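Local atomic coordinates of beta-galactosidase (Bacillus circulans, PDB entry 4MAD), a protein that probably hydrolyses terminal non-reducing beta-D-galactose residues in beta-D-galactosides, as a retaining-type glycoside hydrolase of family 35 would. Residues Asn170-Phe175 / Lys180-Leu185; Gly211-Gly216 / Lys235-Asn240. All blocks are in the same frame, centred on the assembly; numbering follows the deposited sequence.

Contact 1: Asn170-Phe175 / Lys180-Leu185; sequences NEYGSF and KYLQYL
Tyr-172 sets its ring against Tyr-181 and Leu-182, successive residues of helix 179-192, meeting the first around CE1 and the second around CD2. The two tyrosines form an offset edge-to-face pair: the edge of Tyr-181 is turned toward the face of Tyr-172, with centroids 5.3 Å apart and planes at 64°. The closest carbons are Tyr-172 CE1 and Tyr-181 CE2, 3.6 Å apart, and CE1 lies near the plane of the Tyr-181 ring. On the same side of the Tyr-172 ring, beside Tyr-181, Leu-182 brings both methyls up obliquely; its CD1 is 3.6 Å and its CD2 3.7 Å from Tyr-172 CD2. Tyr-172 reaches the helix because CG stands anti to the backbone N (chi1 -174°), carrying the ring off the 3-10 segment 172-174. The ring ends are held by polar partners: the Tyr-172 hydroxyl is bonded to Arg-131 O and Asp-178 N, and that of Tyr-181 to Glu-169 and Tyr-137. A leucine in place of Tyr-172 lacks both hydroxyl and ring, and would probably leave Arg-131 O and Asp-178 N without their shared partner and the Tyr-181 edge without a face to pack on. No hydrogen bond joins the two segments; the contact is buried and made by ring carbons and methyls. Tyr-172 directly follows Glu-171, the predicted proton donor, whose carboxylate is bonded to Asn-222 of strand 218-223. The loop leaving barrel strand 163-167 is thus packed onto the helix that follows it, while Tyr-181 also leans on Leu-138 of helix 135-152.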
loop_
_atom_site.group_PDB
_atom_site.type_symbol
_atom_site.label_atom_id
_atom_site.label_comp_id
_atom_site.label_asym_id
_atom_site.label_seq_id
_atom_site.Cartn_x
_atom_site.Cartn_y
_atom_site.Cartn_z
ATOM N N ASN A 170 -4.453 1.624 -15.235
ATOM C CA ASN A 170 -3.269 2.391 -14.938
ATOM C C ASN A 170 -1.922 2.132 -15.534
ATOM O O ASN A 170 -1.400 1.078 -15.400
ATOM C CB ASN A 170 -3.230 2.210 -13.436
ATOM C CG ASN A 170 -2.250 3.138 -12.766
ATOM O OD1 ASN A 170 -2.545 4.256 -12.559
ATOM N ND2 ASN A 170 -1.078 2.664 -12.473
ATOM N N GLU A 171 -1.406 3.108 -16.258
ATOM C CA GLU A 171 -0.113 2.951 -16.862
ATOM C C GLU A 171 -0.023 1.583 -17.580
ATOM O O GLU A 171 0.916 0.866 -17.419
ATOM C CB GLU A 171 0.987 3.126 -15.814
ATOM C CG GLU A 171 1.240 4.527 -15.390
ATOM C CD GLU A 171 2.569 4.766 -14.640
ATOM O OE1 GLU A 171 3.018 3.844 -13.963
ATOM O OE2 GLU A 171 3.105 5.875 -14.745
ATOM N N TYR A 172 -1.042 1.255 -18.361
ATOM C CA TYR A 172 -1.118 -0.073 -18.934
ATOM C C TYR A 172 0.067 -0.377 -19.840
ATOM O O TYR A 172 0.520 -1.464 -19.887
ATOM C CB TYR A 172 -2.425 -0.361 -19.625
ATOM C CG TYR A 172 -2.538 -1.779 -20.096
ATOM C CD1 TYR A 172 -2.607 -2.840 -19.207
ATOM C CD2 TYR A 172 -2.500 -2.094 -21.435
ATOM C CE1 TYR A 172 -2.680 -4.113 -19.638
ATOM C CE2 TYR A 172 -2.552 -3.385 -21.853
ATOM C CZ TYR A 172 -2.658 -4.389 -20.956
ATOM O OH TYR A 172 -2.737 -5.663 -21.371
ATOM N N GLY A 173 0.559 0.644 -20.525
ATOM C CA GLY A 173 1.615 0.507 -21.469
ATOM C C GLY A 173 2.912 0.040 -20.882
ATOM O O GLY A 173 3.830 -0.326 -21.570
ATOM N N SER A 174 2.995 0.149 -19.581
ATOM C CA SER A 174 4.145 -0.322 -18.856
ATOM C C SER A 174 4.084 -1.816 -18.551
ATOM O O SER A 174 5.051 -2.361 -18.132
ATOM C CB SER A 174 4.354 0.459 -17.573
ATOM O OG SER A 174 4.561 1.822 -17.785
ATOM N N PHE A 175 2.931 -2.436 -18.744
ATOM C CA PHE A 175 2.723 -3.831 -18.440
ATOM C C PHE A 175 2.307 -4.718 -19.632
ATOM O O PHE A 175 2.618 -5.866 -19.683
ATOM C CB PHE A 175 1.661 -3.965 -17.360
ATOM C CG PHE A 175 1.313 -5.394 -17.013
ATOM C CD1 PHE A 175 1.963 -6.065 -16.045
ATOM C CD2 PHE A 175 0.385 -6.085 -17.715
ATOM C CE1 PHE A 175 1.625 -7.369 -15.758
ATOM C CE2 PHE A 175 0.091 -7.357 -17.430
ATOM C CZ PHE A 175 0.728 -7.990 -16.464
ATOM N N LYS A 180 -7.811 -5.506 -26.792
ATOM C CA LYS A 180 -9.104 -6.037 -26.533
ATOM C C LYS A 180 -9.447 -5.854 -25.073
ATOM O O LYS A 180 -10.543 -5.555 -24.755
ATOM C CB LYS A 180 -9.174 -7.512 -26.879
ATOM C CG LYS A 180 -9.445 -7.804 -28.305
ATOM C CD LYS A 180 -9.855 -9.251 -28.531
ATOM C CE LYS A 180 -11.307 -9.514 -28.183
ATOM N NZ LYS A 180 -12.270 -9.553 -29.330
ATOM N N TYR A 181 -8.490 -6.092 -24.208
ATOM C CA TYR A 181 -8.707 -5.875 -22.786
ATOM C C TYR A 181 -9.022 -4.412 -22.466
ATOM O O TYR A 181 -9.937 -4.137 -21.769
ATOM C CB TYR A 181 -7.449 -6.249 -22.037
ATOM C CG TYR A 181 -7.349 -5.797 -20.585
ATOM C CD1 TYR A 181 -8.351 -5.992 -19.703
ATOM C CD2 TYR A 181 -6.221 -5.220 -20.111
ATOM C CE1 TYR A 181 -8.223 -5.593 -18.395
ATOM C CE2 TYR A 181 -6.108 -4.814 -18.837
ATOM C CZ TYR A 181 -7.098 -5.005 -17.977
ATOM O OH TYR A 181 -6.943 -4.607 -16.719
ATOM N N LEU A 182 -8.244 -3.494 -23.016
ATOM C CA LEU A 182 -8.470 -2.093 -22.745
ATOM C C LEU A 182 -9.851 -1.639 -23.240
ATOM O O LEU A 182 -10.539 -0.930 -22.594
ATOM C CB LEU A 182 -7.398 -1.249 -23.384
ATOM C CG LEU A 182 -6.003 -1.352 -22.801
ATOM C CD1 LEU A 182 -5.002 -0.539 -23.579
ATOM C CD2 LEU A 182 -6.001 -0.964 -21.391
ATOM N N GLN A 183 -10.218 -2.096 -24.419
ATOM C CA GLN A 183 -11.500 -1.789 -24.986
ATOM C C GLN A 183 -12.622 -2.345 -24.179
ATOM O O GLN A 183 -13.600 -1.719 -23.987
ATOM C CB GLN A 183 -11.576 -2.171 -26.465
ATOM C CG GLN A 183 -10.654 -1.343 -27.297
ATOM C CD GLN A 183 -10.808 -1.515 -28.759
ATOM O OE1 GLN A 183 -11.777 -2.010 -29.205
ATOM N NE2 GLN A 183 -9.814 -1.125 -29.507
ATOM N N TYR A 184 -12.452 -3.542 -23.690
ATOM C CA TYR A 184 -13.463 -4.106 -22.869
ATOM C C TYR A 184 -13.624 -3.315 -21.569
ATOM O O TYR A 184 -14.695 -3.079 -21.088
ATOM C CB TYR A 184 -13.108 -5.525 -22.560
ATOM C CG TYR A 184 -14.162 -6.213 -21.781
ATOM C CD1 TYR A 184 -15.177 -6.869 -22.413
ATOM C CD2 TYR A 184 -14.161 -6.183 -20.420
ATOM C CE1 TYR A 184 -16.148 -7.485 -21.720
ATOM C CE2 TYR A 184 -15.123 -6.819 -19.707
ATOM C CZ TYR A 184 -16.130 -7.469 -20.364
ATOM O OH TYR A 184 -17.130 -8.105 -19.680
ATOM N N LEU A 185 -12.506 -2.940 -21.008
ATOM C CA LEU A 185 -12.500 -2.126 -19.791
ATOM C C LEU A 185 -13.146 -0.757 -19.998
ATOM O O LEU A 185 -13.945 -0.352 -19.230
ATOM C CB LEU A 185 -11.078 -1.925 -19.309
ATOM C CG LEU A 185 -10.854 -1.844 -17.838
ATOM C CD1 LEU A 185 -11.579 -2.926 -17.133
ATOM C CD2 LEU A 185 -9.392 -1.911 -17.511
#

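Contact 2: Gly211-Gly216 / Lys235-Asn240; sequences GGMIEG and KQYQPN
Met-213 and Tyr-237 meet obliquely, the thioether coming in beside the root of the tyrosine side chain. Met-213 SD is 3.7 Å from Tyr-237 CB. From the centroid of the Tyr-237 ring the sulfur stands 5.0 Å away, 54° off the ring normal. This is a Met-aromatic contact made at a slant, with sulfur lying nearer the CB end than the ring centre. The methionine is extended through chi2 (-180°) and then bends at chi3 (52°), which turns CE away from the tyrosine and toward Gln-238; there the approach is looser, Met-213 CE to Gln-238 OE1 being 4.5 Å. That amide oxygen accepts a hydrogen bond from Glu-219 N, which links the chain after helix 227-237 to barrel strand 218-223. Tyr-237 also packs on Pro-206, Leu-209 and Ser-210, joining the end of its helix to helix 206-212, while Met-213, the first residue to leave helical geometry after that helix, touches Glu-219 as well. No hydrogen bond or salt bridge crosses between 211-216 and 235-240. The attraction is therefore probably mainly dispersion, between the polarisable sulfur and the CB and near ring carbons of Tyr-237, a small, weakly directional contact near the protein surface.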
loop_
_atom_site.group_PDB
_atom_site.type_symbol
_atom_site.label_atom_id
_atom_site.label_comp_id
_atom_site.label_asym_id
_atom_site.label_seq_id
_atom_site.Cartn_x
_atom_site.Cartn_y
_atom_site.Cartn_z
ATOM N N GLY A 211 1.223 0.928 -26.177
ATOM C CA GLY A 211 0.547 -0.094 -25.420
ATOM C C GLY A 211 -0.667 0.309 -24.633
ATOM O O GLY A 211 -1.579 -0.437 -24.469
ATOM N N GLY A 212 -0.580 1.485 -24.033
ATOM C CA GLY A 212 -1.604 1.933 -23.130
ATOM C C GLY A 212 -2.755 2.823 -23.569
ATOM O O GLY A 212 -3.673 2.947 -22.851
ATOM N N MET A 213 -2.653 3.476 -24.718
ATOM C CA MET A 213 -3.734 4.311 -25.206
ATOM C C MET A 213 -4.864 3.444 -25.735
ATOM O O MET A 213 -4.631 2.372 -26.246
ATOM C CB MET A 213 -3.253 5.308 -26.245
ATOM C CG MET A 213 -2.149 6.193 -25.796
ATOM S SD MET A 213 -1.583 7.383 -27.014
ATOM C CE MET A 213 -3.121 8.098 -27.431
ATOM N N ILE A 214 -6.076 3.933 -25.561
ATOM C CA ILE A 214 -7.265 3.330 -26.069
ATOM C C ILE A 214 -7.964 4.213 -27.132
ATOM O O ILE A 214 -8.087 5.385 -26.988
ATOM C CB ILE A 214 -8.278 3.006 -24.992
ATOM C CG1 ILE A 214 -7.616 2.490 -23.725
ATOM C CG2 ILE A 214 -9.211 1.995 -25.503
ATOM C CD1 ILE A 214 -8.526 2.329 -22.607
ATOM N N GLU A 215 -8.424 3.581 -28.194
ATOM C CA GLU A 215 -9.044 4.319 -29.222
ATOM C C GLU A 215 -10.228 5.011 -28.603
ATOM O O GLU A 215 -10.989 4.442 -27.897
ATOM C CB GLU A 215 -9.490 3.393 -30.359
ATOM C CG GLU A 215 -10.175 4.071 -31.473
ATOM C CD GLU A 215 -9.329 5.138 -32.173
ATOM O OE1 GLU A 215 -8.416 5.682 -31.566
ATOM O OE2 GLU A 215 -9.605 5.455 -33.343
ATOM N N GLY A 216 -10.326 6.285 -28.927
ATOM C CA GLY A 216 -11.378 7.170 -28.502
ATOM C C GLY A 216 -11.206 7.804 -27.148
ATOM O O GLY A 216 -12.056 8.491 -26.715
ATOM N N LYS A 235 2.404 14.660 -27.530
ATOM C CA LYS A 235 1.879 15.310 -28.713
ATOM C C LYS A 235 2.085 14.571 -30.047
ATOM O O LYS A 235 1.367 14.794 -30.983
ATOM C CB LYS A 235 2.323 16.763 -28.776
ATOM C CG LYS A 235 1.590 17.596 -27.782
ATOM C CD LYS A 235 1.727 19.023 -28.041
ATOM C CE LYS A 235 2.779 19.554 -27.225
ATOM N NZ LYS A 235 3.186 20.892 -27.594
ATOM N N GLN A 236 3.050 13.682 -30.099
ATOM C CA GLN A 236 3.182 12.792 -31.223
ATOM C C GLN A 236 2.038 11.850 -31.407
ATOM O O GLN A 236 1.775 11.445 -32.488
ATOM C CB GLN A 236 4.469 12.045 -31.205
ATOM C CG GLN A 236 5.564 12.943 -31.103
ATOM C CD GLN A 236 6.618 12.562 -31.981
ATOM O OE1 GLN A 236 7.331 11.637 -31.711
ATOM N NE2 GLN A 236 6.727 13.245 -33.088
ATOM N N TYR A 237 1.448 11.434 -30.331
ATOM C CA TYR A 237 0.305 10.573 -30.372
ATOM C C TYR A 237 -1.052 11.276 -30.247
ATOM O O TYR A 237 -2.049 10.725 -30.580
ATOM C CB TYR A 237 0.439 9.490 -29.291
ATOM C CG TYR A 237 1.597 8.550 -29.476
ATOM C CD1 TYR A 237 1.385 7.268 -29.888
ATOM C CD2 TYR A 237 2.870 8.934 -29.214
ATOM C CE1 TYR A 237 2.392 6.428 -30.063
ATOM C CE2 TYR A 237 3.899 8.103 -29.409
ATOM C CZ TYR A 237 3.661 6.848 -29.828
ATOM O OH TYR A 237 4.678 5.956 -29.982
ATOM N N GLN A 238 -1.060 12.462 -29.701
ATOM C CA GLN A 238 -2.277 13.160 -29.346
ATOM C C GLN A 238 -2.023 14.645 -29.462
ATOM O O GLN A 238 -1.787 15.275 -28.510
ATOM C CB GLN A 238 -2.682 12.803 -27.926
ATOM C CG GLN A 238 -3.920 13.471 -27.426
ATOM C CD GLN A 238 -4.335 12.938 -26.088
ATOM O OE1 GLN A 238 -4.968 11.923 -25.961
ATOM N NE2 GLN A 238 -3.903 13.614 -25.086
ATOM N N PRO A 239 -1.978 15.126 -30.677
ATOM C CA PRO A 239 -1.500 16.462 -30.985
ATOM C C PRO A 239 -2.306 17.614 -30.445
ATOM O O PRO A 239 -1.720 18.578 -30.104
ATOM C CB PRO A 239 -1.468 16.468 -32.516
ATOM C CG PRO A 239 -2.268 15.439 -32.909
ATOM C CD PRO A 239 -2.243 14.378 -31.883
ATOM N N ASN A 240 -3.617 17.529 -30.421
ATOM C CA ASN A 240 -4.429 18.708 -30.136
ATOM C C ASN A 240 -5.047 18.898 -28.746
ATOM O O ASN A 240 -5.300 19.982 -28.324
ATOM C CB ASN A 240 -5.525 18.816 -31.168
ATOM C CG ASN A 240 -4.993 18.855 -32.556
ATOM O OD1 ASN A 240 -4.069 19.540 -32.828
ATOM N ND2 ASN A 240 -5.555 18.072 -33.417
#

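In the fold
From the N terminus, contact 1 comes first: it closes the short connection between barrel strand 163-167 and helix 179-192. Contact 2 follows in series, with no nesting or crossing, and closes a longer loop that leaves helix 206-212, runs through strand 218-223 and returns along helix 227-237. Both lie in the parallel eight-stranded (beta/alpha)8 barrel of the family 35 domain, their centres 13 Å apart. They meet through segment 211-216: Leu-182 CD1 packs 3.5 Å from Gly-211 O, and Leu-182 CB lies 3.8 Å from Ile-214 CG1. Three successive outer helices, 179-192, 206-212 and 227-237, are thereby joined around the barrel.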